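Side-chain contacts in flagellar hook-associated protein 3 (Bacillus cereus, PDB 5ZIY), which probably forms part of the junction between the flagellar hook and the filament, as a hook-associated protein related to flagellin: residues L80-V83 / V84-N88; M187-M190 / E191-T195; K194-L197 / S198-V202. All coordinates share one frame; numbering follows the deposited sequence.

Contact 1. Residues L80-V83 / V84-N88; sequences LKQV and VYLAN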
loop_
_atom_site.group_PDB
_atom_site.type_symbol
_atom_site.label_atom_id
_atom_site.label_comp_id
_atom_site.label_asym_id
_atom_site.label_seq_id
_atom_site.Cartn_x
_atom_site.Cartn_y
_atom_site.Cartn_z
ATOM N N LEU A 80 -10.288 -5.724 11.526
ATOM C CA LEU A 80 -10.915 -4.671 10.754
ATOM C C LEU A 80 -10.291 -3.303 11.142
ATOM O O LEU A 80 -9.919 -2.498 10.278
ATOM C CB LEU A 80 -12.431 -4.670 10.973
ATOM C CG LEU A 80 -13.146 -3.405 10.513
ATOM C CD1 LEU A 80 -13.147 -3.313 9.023
ATOM C CD2 LEU A 80 -14.584 -3.407 11.026
ATOM N N LYS A 81 -10.161 -3.064 12.440
ATOM C CA LYS A 81 -9.556 -1.822 12.916
ATOM C C LYS A 81 -8.104 -1.672 12.438
ATOM O O LYS A 81 -7.694 -0.611 12.036
ATOM C CB LYS A 81 -9.664 -1.722 14.445
ATOM C CG LYS A 81 -11.120 -1.627 14.943
ATOM C CD LYS A 81 -11.158 -1.416 16.483
ATOM C CE LYS A 81 -12.468 -1.895 17.165
ATOM N NZ LYS A 81 -13.713 -1.586 16.386
ATOM N N GLN A 82 -7.341 -2.754 12.427
ATOM C CA GLN A 82 -5.937 -2.666 12.046
ATOM C C GLN A 82 -5.860 -2.338 10.559
ATOM O O GLN A 82 -5.031 -1.525 10.132
ATOM C CB GLN A 82 -5.242 -3.995 12.345
ATOM C CG GLN A 82 -3.852 -4.186 11.746
ATOM C CD GLN A 82 -2.785 -3.372 12.463
ATOM O OE1 GLN A 82 -3.089 -2.429 13.208
ATOM N NE2 GLN A 82 -1.514 -3.757 12.260
ATOM N N VAL A 83 -6.753 -2.947 9.760
ATOM C CA VAL A 83 -6.721 -2.738 8.313
ATOM C C VAL A 83 -7.153 -1.328 7.939
ATOM O O VAL A 83 -6.614 -0.748 6.996
ATOM C CB VAL A 83 -7.593 -3.787 7.557
ATOM C CG1 VAL A 83 -7.700 -3.449 6.083
ATOM C CG2 VAL A 83 -6.979 -5.179 7.744
ATOM N N VAL A 84 -8.146 -0.792 8.649
ATOM C CA VAL A 84 -8.533 0.598 8.470
ATOM C C VAL A 84 -7.337 1.541 8.833
ATOM O O VAL A 84 -7.044 2.448 8.098
ATOM C CB VAL A 84 -9.792 0.962 9.272
ATOM C CG1 VAL A 84 -10.057 2.464 9.198
ATOM C CG2 VAL A 84 -11.003 0.259 8.739
ATOM N N TYR A 85 -6.659 1.299 9.945
ATOM C CA TYR A 85 -5.430 2.036 10.292
ATOM C C TYR A 85 -4.417 1.999 9.151
ATOM O O TYR A 85 -3.947 3.041 8.714
ATOM C CB TYR A 85 -4.854 1.477 11.591
ATOM C CG TYR A 85 -3.397 1.742 11.939
ATOM C CD1 TYR A 85 -2.958 2.974 12.466
ATOM C CD2 TYR A 85 -2.461 0.709 11.847
ATOM C CE1 TYR A 85 -1.595 3.165 12.833
ATOM C CE2 TYR A 85 -1.126 0.888 12.208
ATOM C CZ TYR A 85 -0.689 2.104 12.684
ATOM O OH TYR A 85 0.679 2.181 13.023
ATOM N N LEU A 86 -4.183 0.807 8.610
ATOM C CA LEU A 86 -3.234 0.600 7.547
ATOM C C LEU A 86 -3.701 1.287 6.254
ATOM O O LEU A 86 -2.910 1.856 5.534
ATOM C CB LEU A 86 -2.943 -0.916 7.311
ATOM C CG LEU A 86 -2.225 -1.771 8.356
ATOM C CD1 LEU A 86 -2.307 -3.297 7.985
ATOM C CD2 LEU A 86 -0.699 -1.400 8.620
ATOM N N ALA A 87 -4.976 1.268 5.951
ATOM C CA ALA A 87 -5.473 1.920 4.763
ATOM C C ALA A 87 -5.332 3.447 4.819
ATOM O O ALA A 87 -5.245 4.121 3.768
ATOM C CB ALA A 87 -6.966 1.469 4.491
ATOM N N ASN A 88 -5.271 3.996 6.037
ATOM C CA ASN A 88 -5.113 5.400 6.272
ATOM C C ASN A 88 -3.652 5.829 6.488
ATOM O O ASN A 88 -3.439 6.911 6.993
ATOM C CB ASN A 88 -5.982 5.833 7.495
ATOM C CG ASN A 88 -7.460 5.807 7.185
ATOM O OD1 ASN A 88 -7.843 6.021 6.038
ATOM N ND2 ASN A 88 -8.296 5.535 8.191
#
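The last turns of helix 67-87, a helix of the flagellin-type N-terminal helical region, bring L80 against V84 and Q82 against Y85 and L86 just before the chain leaves helical geometry at N88. Four consecutive i to i+4 backbone hydrogen bonds hold the segment: V84 N to L80 O, Y85 N to K81 O, L86 N to Q82 O and, last, A87 N to V83 O at 2.8 Å. On one side L80 and V84 lie alongside each other and point the same way, meeting through one methyl each, L80 CD1 to V84 CG2 at 4.2 Å. The same V84 CG2 also rests on the backbone, 3.3 Å from L80 O: chi1 of 173° sets CG1 anti to the backbone N, which leaves CG2 beside that N.

Q82 reaches forward along the helix. Its CG is anti to the backbone N (chi1 168°) and the chain then bends at chi2, which lays the amide beside the Y85 ring with the two planes 22° apart. Q82 OE1 comes obliquely to the ring, 3.5 Å from Y85 CD2, while Q82 O lies at the ring edge and in its plane, 3.8 Å from the same CD2. L86 crosses Q82 at a slant: its CD1 is 4.2 Å from Q82 CG, and its CG sits 3.3 Å from Q82 O. K81, exposed, turns from these residues to a salt bridge with D77.

Q82 and V83 touch S48, and L86 touches T41 and V45, of helix 8-60; L80 and V84 touch I144, and V83 touches V143 and L147, of helix 137-155. Helix 67-87 therefore ends between these two helices, with A87 touching F107 of a loop.

Contact 2. Residues M187-M190 / E191-T195; sequences MNTM and ETFKT. With ZN (zinc ion), chain E.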
loop_
_atom_site.group_PDB
_atom_site.type_symbol
_atom_site.label_atom_id
_atom_site.label_comp_id
_atom_site.label_asym_id
_atom_site.label_seq_id
_atom_site.Cartn_x
_atom_site.Cartn_y
_atom_site.Cartn_z
ATOM N N MET A 187 9.884 -0.849 -6.897
ATOM C CA MET A 187 11.032 -0.767 -5.961
ATOM C C MET A 187 12.315 -1.318 -6.610
ATOM O O MET A 187 13.393 -0.760 -6.430
ATOM C CB MET A 187 10.763 -1.558 -4.674
ATOM C CG MET A 187 11.869 -1.413 -3.609
ATOM S SD MET A 187 11.937 0.350 -3.133
ATOM C CE MET A 187 12.560 0.229 -1.474
ATOM N N ASN A 188 12.170 -2.413 -7.338
ATOM C CA ASN A 188 13.291 -3.074 -8.001
ATOM C C ASN A 188 13.903 -2.164 -9.085
ATOM O O ASN A 188 15.119 -1.998 -9.182
ATOM C CB ASN A 188 12.791 -4.388 -8.638
ATOM C CG ASN A 188 12.831 -5.577 -7.682
ATOM O OD1 ASN A 188 13.496 -5.524 -6.632
ATOM N ND2 ASN A 188 12.132 -6.674 -8.047
ATOM N N THR A 189 13.032 -1.571 -9.893
ATOM C CA THR A 189 13.398 -0.482 -10.793
ATOM C C THR A 189 14.175 0.662 -10.094
ATOM O O THR A 189 15.229 1.092 -10.583
ATOM C CB THR A 189 12.153 0.073 -11.495
ATOM O OG1 THR A 189 11.496 -1.007 -12.184
ATOM C CG2 THR A 189 12.545 1.166 -12.495
ATOM N N MET A 190 13.659 1.158 -8.982
ATOM C CA MET A 190 14.339 2.233 -8.254
ATOM C C MET A 190 15.714 1.781 -7.823
ATOM O O MET A 190 16.695 2.526 -7.878
ATOM C CB MET A 190 13.580 2.636 -6.997
ATOM C CG MET A 190 12.402 3.493 -7.211
ATOM S SD MET A 190 12.783 5.028 -8.071
ATOM C CE MET A 190 11.088 5.325 -8.619
ATOM N N GLU A 191 15.798 0.539 -7.396
ATOM C CA GLU A 191 17.083 -0.005 -6.933
ATOM C C GLU A 191 18.090 -0.159 -8.088
ATOM O O GLU A 191 19.307 -0.038 -7.889
ATOM C CB GLU A 191 16.854 -1.358 -6.217
ATOM C CG GLU A 191 16.120 -1.260 -4.868
ATOM C CD GLU A 191 17.016 -0.838 -3.713
ATOM O OE1 GLU A 191 18.093 -0.239 -3.971
ATOM O OE2 GLU A 191 16.663 -1.120 -2.536
ATOM N N THR A 192 17.590 -0.490 -9.277
ATOM C CA THR A 192 18.437 -0.537 -10.467
ATOM C C THR A 192 18.893 0.874 -10.828
ATOM O O THR A 192 20.062 1.073 -11.144
ATOM C CB THR A 192 17.721 -1.171 -11.691
ATOM O OG1 THR A 192 17.141 -2.415 -11.316
ATOM C CG2 THR A 192 18.656 -1.398 -12.840
ATOM N N PHE A 193 17.984 1.844 -10.766
ATOM C CA PHE A 193 18.359 3.239 -11.053
ATOM C C PHE A 193 19.514 3.657 -10.111
ATOM O O PHE A 193 20.495 4.204 -10.589
ATOM C CB PHE A 193 17.181 4.230 -10.950
ATOM C CG PHE A 193 16.272 4.277 -12.178
ATOM C CD1 PHE A 193 16.785 4.334 -13.461
ATOM C CD2 PHE A 193 14.906 4.314 -12.025
ATOM C CE1 PHE A 193 15.951 4.393 -14.550
ATOM C CE2 PHE A 193 14.059 4.376 -13.130
ATOM C CZ PHE A 193 14.584 4.393 -14.386
ATOM N N LYS A 194 19.397 3.360 -8.807
ATOM C CA LYS A 194 20.445 3.691 -7.811
ATOM C C LYS A 194 21.811 3.119 -8.179
ATOM O O LYS A 194 22.804 3.819 -8.130
ATOM C CB LYS A 194 20.052 3.184 -6.412
ATOM C CG LYS A 194 20.805 3.870 -5.278
ATOM C CD LYS A 194 20.329 3.378 -3.913
ATOM C CE LYS A 194 21.292 3.821 -2.821
ATOM N NZ LYS A 194 20.935 3.201 -1.520
ATOM N N THR A 195 21.825 1.847 -8.576
ATOM C CA THR A 195 23.053 1.121 -8.906
ATOM C C THR A 195 23.676 1.694 -10.158
ATOM O O THR A 195 24.863 1.966 -10.163
ATOM C CB THR A 195 22.814 -0.399 -9.100
ATOM O OG1 THR A 195 22.155 -0.913 -7.953
ATOM C CG2 THR A 195 24.179 -1.154 -9.247
HETATM ZN ZN ZN E . 17.608 0.069 -1.218
HETATM O O HOH W 1 19.779 -1.048 -1.045
#
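E191 and M187, one turn apart on the long helix 162-204, pack loosely, M187 CG to E191 CG at 4.4 Å, and E191 continues outward to a surface zinc ion. Metal binding comes first: E191 OE2 coordinates the zinc at 2.0 Å, and a water at 2.5 Å is a further ligand. That water gives only a weak hydrogen bond to E191 OE1, the other carboxylate oxygen. E191 CG leans back to 3.2 Å from M187 O, and the bend at chi2 (-80°) then turns the carboxylate forward to the metal.

Among the hydrogen bonds, N188 O takes two from one residue, T192 N and T192 OG1. The hydroxyl stands above the carbonyl plane, 37° out of it, while the amide is tilted less, 20°. A turn later E191 O is likewise gripped twice, by T195 N and T195 OG1 from opposite faces of its plane.

Apolar packing joins T189 to F193, which lie alongside and point the same way; Y128 meets the F193 ring edge-to-face, and I28 of helix 8-60 also touches F193. T189 puts CG2 anti to its backbone N, and this methyl touches the phenyl ring at F193 CE2, 3.6 Å away.

Contact 3. Residues K194-L197 / S198-V202; sequences KTIL and SEQNV
With chi1 near -60° in both S198 and Q200, S198 OG and Q200 CG are each folded back beside their own backbone N and so over the preceding turn of helix 162-204. S198 OG thereby donates to K194 O at 2.9 Å, standing 41° out of the carbonyl plane. S198 N bonds to the same oxygen, also at 2.9 Å but closer to that plane, giving K194 O two donors from one residue.

Beyond CG the Q200 chain is extended and runs beside I196, pointing the same way; Q200 CG sits 3.2 Å from I196 O, whose partner is Q200 N, lying in the carbonyl plane. The amide then divides its contacts between two aliphatic side chains: Q200 NE2 is 3.4 Å from I196 CG2, and Q200 OE1 is 3.4 Å from L197 CD2, with Q200 crossing L197 at a slant. Backbone bonds from E199 N to T195 O and N201 N to L197 O continue the helical i to i+4 pattern. L197 also touches M24 and I28 of helix 8-60, and Q200 touches M21, so this flank faces the neighbouring helix.

The serine hydroxyl is satisfied by a backbone carbonyl, whereas the glutamine NE2 and OE1 each lie against one methyl. The hydroxyl bond thus adds to the helix's own bonding, while within these two segments the amide is placed by van der Waals contact and not by a hydrogen bond.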
loop_
_atom_site.group_PDB
_atom_site.type_symbol
_atom_site.label_atom_id
_atom_site.label_comp_id
_atom_site.label_asym_id
_atom_site.label_seq_id
_atom_site.Cartn_x
_atom_site.Cartn_y
_atom_site.Cartn_z
ATOM N N LYS A 194 19.397 3.360 -8.807
ATOM C CA LYS A 194 20.445 3.691 -7.811
ATOM C C LYS A 194 21.811 3.119 -8.179
ATOM O O LYS A 194 22.804 3.819 -8.130
ATOM C CB LYS A 194 20.052 3.184 -6.412
ATOM C CG LYS A 194 20.805 3.870 -5.278
ATOM C CD LYS A 194 20.329 3.378 -3.913
ATOM C CE LYS A 194 21.292 3.821 -2.821
ATOM N NZ LYS A 194 20.935 3.201 -1.520
ATOM N N THR A 195 21.825 1.847 -8.576
ATOM C CA THR A 195 23.053 1.121 -8.906
ATOM C C THR A 195 23.676 1.694 -10.158
ATOM O O THR A 195 24.863 1.966 -10.163
ATOM C CB THR A 195 22.814 -0.399 -9.100
ATOM O OG1 THR A 195 22.155 -0.913 -7.953
ATOM C CG2 THR A 195 24.179 -1.154 -9.247
ATOM N N ILE A 196 22.853 1.965 -11.171
ATOM C CA ILE A 196 23.303 2.668 -12.379
ATOM C C ILE A 196 23.924 4.036 -12.010
ATOM O O ILE A 196 25.049 4.327 -12.422
ATOM C CB ILE A 196 22.150 2.883 -13.412
ATOM C CG1 ILE A 196 21.675 1.544 -14.000
ATOM C CG2 ILE A 196 22.636 3.755 -14.548
ATOM C CD1 ILE A 196 20.315 1.624 -14.787
ATOM N N LEU A 197 23.226 4.843 -11.204
ATOM C CA LEU A 197 23.765 6.144 -10.809
ATOM C C LEU A 197 25.061 6.067 -10.015
ATOM O O LEU A 197 25.952 6.881 -10.218
ATOM C CB LEU A 197 22.741 6.934 -10.018
ATOM C CG LEU A 197 21.606 7.455 -10.868
ATOM C CD1 LEU A 197 20.589 8.104 -9.946
ATOM C CD2 LEU A 197 22.105 8.448 -11.950
ATOM N N SER A 198 25.160 5.111 -9.097
ATOM C CA SER A 198 26.394 4.907 -8.337
ATOM C C SER A 198 27.599 4.586 -9.248
ATOM O O SER A 198 28.690 5.135 -9.051
ATOM C CB SER A 198 26.223 3.767 -7.342
ATOM O OG SER A 198 25.177 4.043 -6.422
ATOM N N GLU A 199 27.380 3.694 -10.224
ATOM C CA GLU A 199 28.400 3.317 -11.211
ATOM C C GLU A 199 28.757 4.550 -12.040
ATOM O O GLU A 199 29.923 4.777 -12.325
ATOM C CB GLU A 199 27.942 2.148 -12.129
ATOM C CG GLU A 199 27.983 0.699 -11.513
ATOM C CD GLU A 199 27.419 -0.415 -12.458
ATOM O OE1 GLU A 199 26.514 -0.096 -13.274
ATOM O OE2 GLU A 199 27.863 -1.608 -12.372
ATOM N N GLN A 200 27.769 5.371 -12.388
ATOM C CA GLN A 200 28.044 6.618 -13.112
ATOM C C GLN A 200 28.741 7.667 -12.228
ATOM O O GLN A 200 29.616 8.405 -12.713
ATOM C CB GLN A 200 26.784 7.204 -13.751
ATOM C CG GLN A 200 26.091 6.287 -14.769
ATOM C CD GLN A 200 24.706 6.812 -15.221
ATOM O OE1 GLN A 200 24.120 7.678 -14.583
ATOM N NE2 GLN A 200 24.192 6.273 -16.319
ATOM N N ASN A 201 28.415 7.724 -10.940
ATOM C CA ASN A 201 29.149 8.645 -10.064
ATOM C C ASN A 201 30.660 8.360 -9.992
ATOM O O ASN A 201 31.481 9.281 -10.010
ATOM C CB ASN A 201 28.593 8.670 -8.648
ATOM C CG ASN A 201 29.302 9.700 -7.786
ATOM O OD1 ASN A 201 29.364 10.880 -8.138
ATOM N ND2 ASN A 201 29.872 9.254 -6.670
ATOM N N VAL A 202 31.022 7.088 -9.936
ATOM C CA VAL A 202 32.423 6.690 -9.783
ATOM C C VAL A 202 33.282 7.135 -10.962
ATOM O O VAL A 202 34.447 7.541 -10.793
ATOM C CB VAL A 202 32.548 5.177 -9.635
ATOM C CG1 VAL A 202 34.051 4.758 -9.607
ATOM C CG2 VAL A 202 31.803 4.719 -8.373
#

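Contacts 2 and 3 are consecutive pieces of helix 162-204, sharing K194 and T195, with centres 11 Å apart. In them the hydroxyls of T192, T195 and S198, three residues apart, each bond to the carbonyl four residues back. Contact 1 belongs to helix 67-87, on the other side of the chain's centre; its centre is 29 Å from that of contact 2 and 38 Å from that of contact 3, and it touches neither. Helix 8-60 is the common neighbour of all three. The zinc bound by E191 in contact 2 also lies about 5 Å from the side chain of K194, which both contacts share; the zinc about 13 Å from the Y85 side chain is another.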